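Local coordinates for protein rutinosidase (Aspergillus niger, PDB 6I1A) that probably cleaves rutinose from rutinosides as a secreted glycoside hydrolase of family 5, and may also act as an exo-1,3-beta-glucanase, at residues A78-L83 against Y128-I133; V90-T95 against S336-K341; Y123-Y128 against Q185-E190. All blocks are in the same frame, centred on the assembly; numbering follows the deposited sequence.

Interaction 1 of 3, residues A78-L83 against Y128-I133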
loop_
_atom_site.group_PDB
_atom_site.type_symbol
_atom_site.label_atom_id
_atom_site.label_comp_id
_atom_site.label_asym_id
_atom_site.label_seq_id
_atom_site.Cartn_x
_atom_site.Cartn_y
_atom_site.Cartn_z
ATOM N N ALA A 78 -35.993 -14.291 -10.840
ATOM C CA ALA A 78 -35.596 -13.741 -12.152
ATOM C C ALA A 78 -34.123 -13.287 -12.105
ATOM O O ALA A 78 -33.422 -13.529 -13.114
ATOM C CB ALA A 78 -36.499 -12.578 -12.534
ATOM N N ASP A 79 -33.703 -12.639 -11.006
ATOM C CA ASP A 79 -32.287 -12.235 -10.858
ATOM C C ASP A 79 -31.389 -13.464 -10.859
ATOM O O ASP A 79 -30.310 -13.500 -11.543
ATOM C CB ASP A 79 -32.066 -11.375 -9.617
ATOM C CG ASP A 79 -32.818 -10.078 -9.728
ATOM O OD1 ASP A 79 -32.424 -9.231 -10.573
ATOM O OD2 ASP A 79 -33.828 -9.919 -9.020
ATOM N N ILE A 80 -31.752 -14.520 -10.145
ATOM C CA ILE A 80 -30.940 -15.754 -10.123
ATOM C C ILE A 80 -30.826 -16.350 -11.519
ATOM O O ILE A 80 -29.770 -16.793 -11.926
ATOM C CB ILE A 80 -31.482 -16.769 -9.105
ATOM C CG1 ILE A 80 -31.668 -16.094 -7.736
ATOM C CG2 ILE A 80 -30.617 -18.018 -9.038
ATOM C CD1 ILE A 80 -30.489 -15.271 -7.235
ATOM N N ASP A 81 -31.946 -16.395 -12.282
ATOM C CA ASP A 81 -31.879 -16.892 -13.666
ATOM C C ASP A 81 -30.950 -16.052 -14.535
ATOM O O ASP A 81 -30.149 -16.635 -15.298
ATOM C CB ASP A 81 -33.282 -16.919 -14.270
ATOM C CG ASP A 81 -34.223 -17.918 -13.617
ATOM O OD1 ASP A 81 -33.761 -18.949 -13.091
ATOM O OD2 ASP A 81 -35.447 -17.675 -13.695
ATOM N N LYS A 82 -31.008 -14.749 -14.390
ATOM C CA LYS A 82 -30.111 -13.873 -15.200
ATOM C C LYS A 82 -28.646 -14.116 -14.826
ATOM O O LYS A 82 -27.755 -14.284 -15.687
ATOM C CB LYS A 82 -30.456 -12.430 -14.974
ATOM C CG LYS A 82 -29.614 -11.519 -15.862
ATOM C CD LYS A 82 -29.883 -10.117 -15.678
ATOM C CE LYS A 82 -31.338 -9.692 -15.764
ATOM N NZ LYS A 82 -31.509 -8.262 -15.378
ATOM N N LEU A 83 -28.372 -14.191 -13.520
ATOM C CA LEU A 83 -26.990 -14.465 -13.066
ATOM C C LEU A 83 -26.509 -15.812 -13.584
ATOM O O LEU A 83 -25.357 -15.934 -14.046
ATOM C CB LEU A 83 -26.997 -14.401 -11.530
ATOM C CG LEU A 83 -27.234 -13.018 -10.951
ATOM C CD1 LEU A 83 -27.534 -13.085 -9.463
ATOM C CD2 LEU A 83 -26.077 -12.081 -11.221
ATOM N N TYR A 128 -29.727 -24.633 -10.113
ATOM C CA TYR A 128 -28.392 -24.461 -10.706
ATOM C C TYR A 128 -27.238 -25.045 -9.882
ATOM O O TYR A 128 -26.090 -24.951 -10.330
ATOM C CB TYR A 128 -28.150 -22.970 -10.917
ATOM C CG TYR A 128 -29.156 -22.302 -11.794
ATOM C CD1 TYR A 128 -29.249 -22.610 -13.142
ATOM C CD2 TYR A 128 -30.093 -21.426 -11.295
ATOM C CE1 TYR A 128 -30.213 -22.016 -13.941
ATOM C CE2 TYR A 128 -31.055 -20.809 -12.097
ATOM C CZ TYR A 128 -31.119 -21.130 -13.429
ATOM O OH TYR A 128 -32.036 -20.513 -14.271
ATOM N N ASN A 129 -27.526 -25.613 -8.719
ATOM C CA ASN A 129 -26.504 -26.176 -7.822
ATOM C C ASN A 129 -25.464 -25.088 -7.438
ATOM O O ASN A 129 -24.265 -25.399 -7.335
ATOM C CB ASN A 129 -25.808 -27.399 -8.393
ATOM C CG ASN A 129 -25.047 -28.154 -7.317
ATOM O OD1 ASN A 129 -25.442 -28.109 -6.148
ATOM N ND2 ASN A 129 -23.982 -28.824 -7.704
ATOM N N MET A 130 -25.906 -23.841 -7.311
ATOM C CA MET A 130 -24.987 -22.761 -6.854
ATOM C C MET A 130 -24.523 -23.050 -5.410
ATOM O O MET A 130 -25.303 -23.668 -4.633
ATOM C CB MET A 130 -25.641 -21.392 -6.903
ATOM C CG MET A 130 -25.992 -20.961 -8.345
ATOM S SD MET A 130 -26.301 -19.221 -8.409
ATOM C CE MET A 130 -26.902 -19.066 -10.107
ATOM N N HIS A 131 -23.334 -22.556 -5.074
ATOM C CA HIS A 131 -22.823 -22.564 -3.662
ATOM C C HIS A 131 -23.199 -21.243 -3.012
ATOM O O HIS A 131 -23.147 -20.225 -3.727
ATOM C CB HIS A 131 -21.323 -22.837 -3.620
ATOM C CG HIS A 131 -20.798 -23.181 -2.248
ATOM N ND1 HIS A 131 -21.044 -24.391 -1.646
ATOM C CD2 HIS A 131 -20.164 -22.398 -1.314
ATOM C CE1 HIS A 131 -20.494 -24.378 -0.436
ATOM N NE2 HIS A 131 -19.991 -23.194 -0.201
ATOM N N ILE A 132 -23.583 -21.255 -1.753
ATOM C CA ILE A 132 -24.078 -20.094 -1.023
ATOM C C ILE A 132 -23.088 -19.752 0.078
ATOM O O ILE A 132 -22.877 -20.602 0.967
ATOM C CB ILE A 132 -25.480 -20.320 -0.458
ATOM C CG1 ILE A 132 -26.467 -20.893 -1.492
ATOM C CG2 ILE A 132 -25.996 -19.070 0.167
ATOM C CD1 ILE A 132 -26.805 -19.930 -2.643
ATOM N N ILE A 133 -22.603 -18.530 0.109
ATOM C CA ILE A 133 -21.841 -18.004 1.265
ATOM C C ILE A 133 -22.755 -17.119 2.103
ATOM O O ILE A 133 -23.254 -16.114 1.581
ATOM C CB ILE A 133 -20.620 -17.207 0.854
ATOM C CG1 ILE A 133 -19.657 -18.055 0.023
ATOM C CG2 ILE A 133 -19.906 -16.549 2.044
ATOM C CD1 ILE A 133 -18.695 -17.227 -0.807
HETATM O O HOH W 1 -30.771 -19.216 -16.712
#
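Asp81 and Tyr128 meet at the polar end of this contact, where the phenol donates from Tyr128 OH to Asp81 OD1 over 2.6 Å. The carboxylate oxygen lies in the plane of the tyrosine ring, at its hydroxyl edge. Seen from the carboxylate, however, the donor comes from above, 41° out of its plane, and the two flat groups are turned 77° apart. Asp81 leaves its helix pointing away from Tyr128. Its CG stands beside the backbone N (chi1 -66°), which swings OD1 back to the phenol. The same OD1 also accepts a bond from Tyr123 OH, and two phenols sharing one carboxylate oxygen would be expected to stabilise its negative charge. A water donates both to Asp81 O and to Tyr128 OH, at 3.0 Å from the phenol oxygen, and extends this partly exposed side. Both segments belong to the TIM barrel: helix 77-85 lies on its outside, and 128-133 is the turn from helix 113-128 into strand 131-136, with Asn129 in the left-handed region as the helix ends. The tightly packed side is apolar and buried. Ile80 CG2, anti to its own nitrogen, touches two partners, 4.1 Å from Tyr128 CD2, which it approaches obliquely, and 4.0 Å from Met130 CE. Met130 reaches it through a side chain extended beyond CG. Ile120, Tyr123, Ala124 and Leu91 close around Ile80, and Leu91 and Ala84 also touch Met130.

Interaction 2 of 3, residues V90-T95 against S336-K341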
loop_
_atom_site.group_PDB
_atom_site.type_symbol
_atom_site.label_atom_id
_atom_site.label_comp_id
_atom_site.label_asym_id
_atom_site.label_seq_id
_atom_site.Cartn_x
_atom_site.Cartn_y
_atom_site.Cartn_z
ATOM N N VAL A 90 -21.772 -19.067 -7.712
ATOM C CA VAL A 90 -21.648 -18.797 -6.257
ATOM C C VAL A 90 -22.417 -17.539 -5.930
ATOM O O VAL A 90 -22.301 -16.540 -6.700
ATOM C CB VAL A 90 -20.178 -18.602 -5.878
ATOM C CG1 VAL A 90 -20.028 -18.244 -4.413
ATOM C CG2 VAL A 90 -19.375 -19.835 -6.222
ATOM N N LEU A 91 -23.167 -17.540 -4.845
ATOM C CA LEU A 91 -23.844 -16.351 -4.332
ATOM C C LEU A 91 -23.280 -16.031 -2.973
ATOM O O LEU A 91 -23.364 -16.889 -2.077
ATOM C CB LEU A 91 -25.360 -16.525 -4.244
ATOM C CG LEU A 91 -26.087 -16.896 -5.544
ATOM C CD1 LEU A 91 -27.542 -17.232 -5.297
ATOM C CD2 LEU A 91 -25.946 -15.805 -6.573
ATOM N N ARG A 92 -22.713 -14.858 -2.802
ATOM C CA ARG A 92 -22.328 -14.377 -1.463
ATOM C C ARG A 92 -23.433 -13.469 -1.000
ATOM O O ARG A 92 -23.839 -12.522 -1.734
ATOM C CB ARG A 92 -21.005 -13.642 -1.502
ATOM C CG ARG A 92 -20.608 -13.064 -0.149
ATOM C CD ARG A 92 -19.158 -12.665 -0.092
ATOM N NE ARG A 92 -18.664 -12.137 1.169
ATOM C CZ ARG A 92 -18.597 -10.862 1.533
ATOM N NH1 ARG A 92 -19.070 -9.881 0.756
ATOM N NH2 ARG A 92 -17.978 -10.563 2.681
ATOM N N ILE A 93 -24.012 -13.724 0.172
ATOM C CA ILE A 93 -25.204 -13.047 0.664
ATOM C C ILE A 93 -24.927 -12.324 1.969
ATOM O O ILE A 93 -24.945 -12.950 3.061
ATOM C CB ILE A 93 -26.431 -13.983 0.764
ATOM C CG1 ILE A 93 -26.619 -14.833 -0.482
ATOM C CG2 ILE A 93 -27.627 -13.138 1.102
ATOM C CD1 ILE A 93 -27.807 -15.752 -0.474
ATOM N N PRO A 94 -24.635 -11.017 1.932
ATOM C CA PRO A 94 -24.439 -10.212 3.129
ATOM C C PRO A 94 -25.769 -10.044 3.866
ATOM O O PRO A 94 -26.787 -9.697 3.271
ATOM C CB PRO A 94 -23.918 -8.863 2.606
ATOM C CG PRO A 94 -23.348 -9.214 1.270
ATOM C CD PRO A 94 -24.278 -10.267 0.706
ATOM N N THR A 95 -25.728 -10.289 5.176
ATOM C CA THR A 95 -26.883 -10.116 6.062
ATOM C C THR A 95 -26.470 -9.216 7.222
ATOM O O THR A 95 -25.279 -9.177 7.622
ATOM C CB THR A 95 -27.380 -11.466 6.571
ATOM O OG1 THR A 95 -26.441 -12.124 7.448
ATOM C CG2 THR A 95 -27.739 -12.431 5.468
ATOM N N SER A 336 -16.182 -13.151 -6.185
ATOM C CA SER A 336 -17.586 -12.715 -6.258
ATOM C C SER A 336 -17.647 -11.202 -6.344
ATOM O O SER A 336 -17.138 -10.481 -5.493
ATOM C CB SER A 336 -18.497 -13.242 -5.126
ATOM O OG SER A 336 -17.952 -13.111 -3.848
ATOM N N TYR A 337 -18.258 -10.699 -7.418
ATOM C CA TYR A 337 -18.298 -9.266 -7.741
ATOM C C TYR A 337 -19.259 -8.549 -6.823
ATOM O O TYR A 337 -20.314 -9.083 -6.443
ATOM C CB TYR A 337 -18.762 -9.110 -9.201
ATOM C CG TYR A 337 -18.401 -7.785 -9.802
ATOM C CD1 TYR A 337 -17.177 -7.609 -10.391
ATOM C CD2 TYR A 337 -19.257 -6.705 -9.753
ATOM C CE1 TYR A 337 -16.819 -6.403 -10.947
ATOM C CE2 TYR A 337 -18.878 -5.447 -10.254
ATOM C CZ TYR A 337 -17.641 -5.312 -10.832
ATOM O OH TYR A 337 -17.247 -4.094 -11.342
ATOM N N TRP A 338 -18.925 -7.309 -6.491
ATOM C CA TRP A 338 -19.831 -6.394 -5.763
ATOM C C TRP A 338 -20.404 -5.465 -6.824
ATOM O O TRP A 338 -19.665 -4.573 -7.244
ATOM C CB TRP A 338 -19.129 -5.601 -4.662
ATOM C CG TRP A 338 -20.104 -4.873 -3.787
ATOM C CD1 TRP A 338 -20.696 -3.657 -3.957
ATOM C CD2 TRP A 338 -20.700 -5.442 -2.598
ATOM N NE1 TRP A 338 -21.570 -3.408 -2.928
ATOM C CE2 TRP A 338 -21.595 -4.496 -2.093
ATOM C CE3 TRP A 338 -20.507 -6.634 -1.875
ATOM C CZ2 TRP A 338 -22.314 -4.676 -0.905
ATOM C CZ3 TRP A 338 -21.234 -6.827 -0.728
ATOM C CH2 TRP A 338 -22.110 -5.872 -0.248
ATOM N N THR A 339 -21.664 -5.592 -7.227
ATOM C CA THR A 339 -22.730 -6.448 -6.690
ATOM C C THR A 339 -23.708 -6.780 -7.800
ATOM O O THR A 339 -23.609 -6.224 -8.946
ATOM C CB THR A 339 -23.360 -5.726 -5.505
ATOM O OG1 THR A 339 -24.363 -6.556 -4.902
ATOM C CG2 THR A 339 -23.991 -4.393 -5.850
ATOM N N ALA A 340 -24.674 -7.664 -7.557
ATOM C CA ALA A 340 -25.597 -8.118 -8.603
ATOM C C ALA A 340 -26.397 -6.950 -9.184
ATOM O O ALA A 340 -26.488 -6.879 -10.455
ATOM C CB ALA A 340 -26.545 -9.134 -8.008
ATOM N N LYS A 341 -26.958 -6.110 -8.353
ATOM C CA LYS A 341 -27.921 -5.078 -8.775
ATOM C C LYS A 341 -27.534 -3.787 -8.096
ATOM O O LYS A 341 -27.521 -3.713 -6.884
ATOM C CB LYS A 341 -29.315 -5.559 -8.362
ATOM C CG LYS A 341 -30.435 -5.211 -9.296
ATOM C CD LYS A 341 -31.510 -6.248 -9.115
ATOM C CE LYS A 341 -32.641 -6.024 -10.038
ATOM N NZ LYS A 341 -33.866 -6.557 -9.441
#
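Arg92 and Ser336 bring their CA atoms to 6.9 Å, the nearest backbone approach between strands 90-95 and 334-337, which run parallel in the same sheet with strand 22-26 between them. No hydrogen bond joins the two segments, so side chains make the whole contact. Ser336 OG approaches the aliphatic part of Arg92, 3.9 Å from Arg92 CB and 4.0 Å from Arg92 CD. It occupies the crowded position between its backbone N and carbonyl carbon, and its hydrogen bond goes to Gly302 O. Arg92 CG is anti to the backbone N (chi1 177°), and the chain continues extended to NE, carrying the guanidinium to the indole of Trp338. There Arg92 NH1 and Trp338 CZ3 meet edge to edge at 4.0 Å, the two planes 65° apart, so this is neither a stack nor a face-on cation-pi contact. All three guanidinium nitrogens have acidic partners: NE pairs with Glu190, NH1 with Glu303 and NH2 with Asp264, while Asn26 and Asn193 add further bonds. These bonds, spread over all three nitrogens, fix the rotation of the buried group. Pro94 CG lies 3.8 Å from Trp338 CZ3, approaching the ring obliquely. Thr339 CB lies over one face of the indole, offset toward its rim, and Thr339 follows Trp338 through a cis peptide bond. A 1,2-ethanediol molecule is about 5 Å from the Trp338 side chain. Inward-facing Val90, Arg92 and Pro94, alternating with Leu91 and Ile93, are the pattern of a TIM-barrel strand, and the non-proline cis peptide after Trp338 follows this barrel strand as in other enzymes of glycoside hydrolase family 5.

Interaction 3 of 3, residues Y123-Y128 against Q185-E190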
loop_
_atom_site.group_PDB
_atom_site.type_symbol
_atom_site.label_atom_id
_atom_site.label_comp_id
_atom_site.label_asym_id
_atom_site.label_seq_id
_atom_site.Cartn_x
_atom_site.Cartn_y
_atom_site.Cartn_z
ATOM N N TYR A 123 -33.824 -21.828 -4.339
ATOM C CA TYR A 123 -34.061 -21.773 -5.806
ATOM C C TYR A 123 -32.732 -21.945 -6.523
ATOM O O TYR A 123 -32.573 -22.705 -7.514
ATOM C CB TYR A 123 -34.756 -20.479 -6.194
ATOM C CG TYR A 123 -34.979 -20.408 -7.685
ATOM C CD1 TYR A 123 -35.982 -21.149 -8.287
ATOM C CD2 TYR A 123 -34.161 -19.651 -8.513
ATOM C CE1 TYR A 123 -36.163 -21.127 -9.677
ATOM C CE2 TYR A 123 -34.348 -19.581 -9.878
ATOM C CZ TYR A 123 -35.335 -20.357 -10.467
ATOM O OH TYR A 123 -35.560 -20.297 -11.824
ATOM N N ALA A 124 -31.712 -21.204 -6.081
ATOM C CA ALA A 124 -30.371 -21.253 -6.682
ATOM C C ALA A 124 -29.741 -22.642 -6.579
ATOM O O ALA A 124 -29.065 -23.110 -7.510
ATOM C CB ALA A 124 -29.505 -20.172 -6.069
ATOM N N ILE A 125 -29.907 -23.322 -5.430
ATOM C CA ILE A 125 -29.339 -24.658 -5.228
ATOM C C ILE A 125 -30.120 -25.668 -6.077
ATOM O O ILE A 125 -29.472 -26.438 -6.800
ATOM C CB ILE A 125 -29.413 -25.002 -3.720
ATOM C CG1 ILE A 125 -28.435 -24.145 -2.908
ATOM C CG2 ILE A 125 -29.114 -26.456 -3.493
ATOM C CD1 ILE A 125 -28.790 -24.080 -1.424
ATOM N N LYS A 126 -31.428 -25.670 -5.943
ATOM C CA LYS A 126 -32.239 -26.704 -6.661
ATOM C C LYS A 126 -32.108 -26.540 -8.169
ATOM O O LYS A 126 -31.966 -27.579 -8.886
ATOM C CB LYS A 126 -33.697 -26.572 -6.260
ATOM N N THR A 127 -32.037 -25.311 -8.666
ATOM C CA THR A 127 -32.156 -25.088 -10.120
ATOM C C THR A 127 -30.768 -25.158 -10.755
ATOM O O THR A 127 -30.651 -25.672 -11.879
ATOM C CB THR A 127 -32.846 -23.773 -10.429
ATOM O OG1 THR A 127 -34.060 -23.677 -9.667
ATOM C CG2 THR A 127 -33.101 -23.580 -11.915
ATOM N N TYR A 128 -29.727 -24.633 -10.113
ATOM C CA TYR A 128 -28.392 -24.461 -10.706
ATOM C C TYR A 128 -27.238 -25.045 -9.882
ATOM O O TYR A 128 -26.090 -24.951 -10.330
ATOM C CB TYR A 128 -28.150 -22.970 -10.917
ATOM C CG TYR A 128 -29.156 -22.302 -11.794
ATOM C CD1 TYR A 128 -29.249 -22.610 -13.142
ATOM C CD2 TYR A 128 -30.093 -21.426 -11.295
ATOM C CE1 TYR A 128 -30.213 -22.016 -13.941
ATOM C CE2 TYR A 128 -31.055 -20.809 -12.097
ATOM C CZ TYR A 128 -31.119 -21.130 -13.429
ATOM O OH TYR A 128 -32.036 -20.513 -14.271
ATOM N N GLN A 185 -24.561 -29.123 2.491
ATOM C CA GLN A 185 -23.402 -29.168 1.620
ATOM C C GLN A 185 -23.312 -27.933 0.679
ATOM O O GLN A 185 -22.273 -27.768 0.081
ATOM C CB GLN A 185 -23.348 -30.474 0.783
ATOM C CG GLN A 185 -24.506 -30.712 -0.167
ATOM C CD GLN A 185 -25.715 -31.428 0.376
ATOM O OE1 GLN A 185 -26.067 -31.335 1.562
ATOM N NE2 GLN A 185 -26.411 -32.116 -0.536
ATOM N N SER A 186 -24.370 -27.170 0.624
ATOM C CA SER A 186 -24.432 -26.026 -0.339
ATOM C C SER A 186 -23.916 -24.726 0.307
ATOM O O SER A 186 -23.950 -23.692 -0.375
ATOM C CB SER A 186 -25.802 -25.805 -0.809
ATOM O OG SER A 186 -26.271 -26.975 -1.538
ATOM N N TYR A 187 -23.480 -24.696 1.559
ATOM C CA TYR A 187 -23.249 -23.427 2.305
ATOM C C TYR A 187 -21.853 -23.347 2.877
ATOM O O TYR A 187 -21.274 -24.344 3.424
ATOM C CB TYR A 187 -24.247 -23.276 3.432
ATOM C CG TYR A 187 -25.667 -23.180 2.960
ATOM C CD1 TYR A 187 -26.427 -24.349 2.780
ATOM C CD2 TYR A 187 -26.307 -21.985 2.684
ATOM C CE1 TYR A 187 -27.749 -24.294 2.346
ATOM C CE2 TYR A 187 -27.621 -21.921 2.273
ATOM C CZ TYR A 187 -28.362 -23.085 2.095
ATOM O OH TYR A 187 -29.647 -22.961 1.688
ATOM N N THR A 188 -21.311 -22.130 2.830
ATOM C CA THR A 188 -20.105 -21.698 3.539
ATOM C C THR A 188 -20.510 -20.607 4.515
ATOM O O THR A 188 -21.272 -19.717 4.172
ATOM C CB THR A 188 -18.995 -21.260 2.579
ATOM O OG1 THR A 188 -18.519 -22.411 1.888
ATOM C CG2 THR A 188 -17.873 -20.512 3.221
ATOM N N LEU A 189 -19.994 -20.661 5.750
ATOM C CA LEU A 189 -20.336 -19.690 6.794
ATOM C C LEU A 189 -19.219 -18.654 6.935
ATOM O O LEU A 189 -18.046 -19.016 7.205
ATOM C CB LEU A 189 -20.502 -20.467 8.119
ATOM C CG LEU A 189 -21.148 -19.728 9.262
ATOM C CD1 LEU A 189 -21.728 -20.729 10.320
ATOM C CD2 LEU A 189 -20.177 -18.869 9.946
ATOM N N GLU A 190 -19.561 -17.382 6.766
ATOM C CA GLU A 190 -18.616 -16.265 6.899
ATOM C C GLU A 190 -19.020 -15.384 8.075
ATOM O O GLU A 190 -20.004 -14.625 8.001
ATOM C CB GLU A 190 -18.597 -15.405 5.626
ATOM C CG GLU A 190 -17.524 -14.342 5.682
ATOM C CD GLU A 190 -17.234 -13.683 4.364
ATOM O OE1 GLU A 190 -18.139 -13.571 3.510
ATOM O OE2 GLU A 190 -16.036 -13.348 4.147
#
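Ile125 faces Ser186 and Tyr187 from a helical turn in which one carbonyl oxygen, Tyr123 O, is gripped twice: by Thr127 N at 2.9 Å and by Thr127 OG1 at 2.8 Å. The hydroxyl sits 20° off the carbonyl plane, folded back onto the helix, which ties down the turn that carries Ile125. Across the contact the interaction is purely van der Waals. Ile125 has CG1 beside its backbone N (chi1 -70°), and from there CD1 extends toward the strand and touches two residues at once. Ile125 CD1 lies 3.4 Å from Tyr187 OH and 3.5 Å from Ser186 CB. It comes to the tyrosine ring obliquely, and the isoleucine and tyrosine side chains cross at about a right angle at the phenol end. The other branch, Ile125 CG2, comes to 3.5 Å from Ser186 OG, whose polar partner is Ser183 OG. The CD1 arm thus meets both residues, the CG2 branch the serine alone, and Ser183 also touches Ile125. The contact joins helix 113-128 to the short 3-10 turn leading into strand 187-190. That strand pairs with 131-136, onto whose Ile132 and Ile134 Tyr187 packs, while Phe177 and Ile178 of helix 161-179 cover the same tyrosine, placing its ring between the strand and two neighbouring outer helices.

Interactions 1 and 3 have centres about 8 Å apart; Tyr128 lies in a segment of both, though it bears only on interaction 1. The bond of Asp81 OD1 with Tyr123 OH, 2.6 Å, joins them, as does a probable one of His131 NE2 with Thr188 OG1, 2.7 Å. Interaction 1 passes to interaction 2, about 10 Å away between centres, through adjacent strands: Ile133 N to Leu91 O is 2.8 Å, and Met130 SD packs on Leu91 CG. Interactions 2 and 3, about 13 Å apart between centres, connect inside the barrel through Arg92 NE and Glu190 OE1, 2.8 Å. Interactions 1 and 3 thus pack the outer helices, whereas 336-341 with 90-95 lies near a bound 1,2-ethanediol, which may mark a pocket.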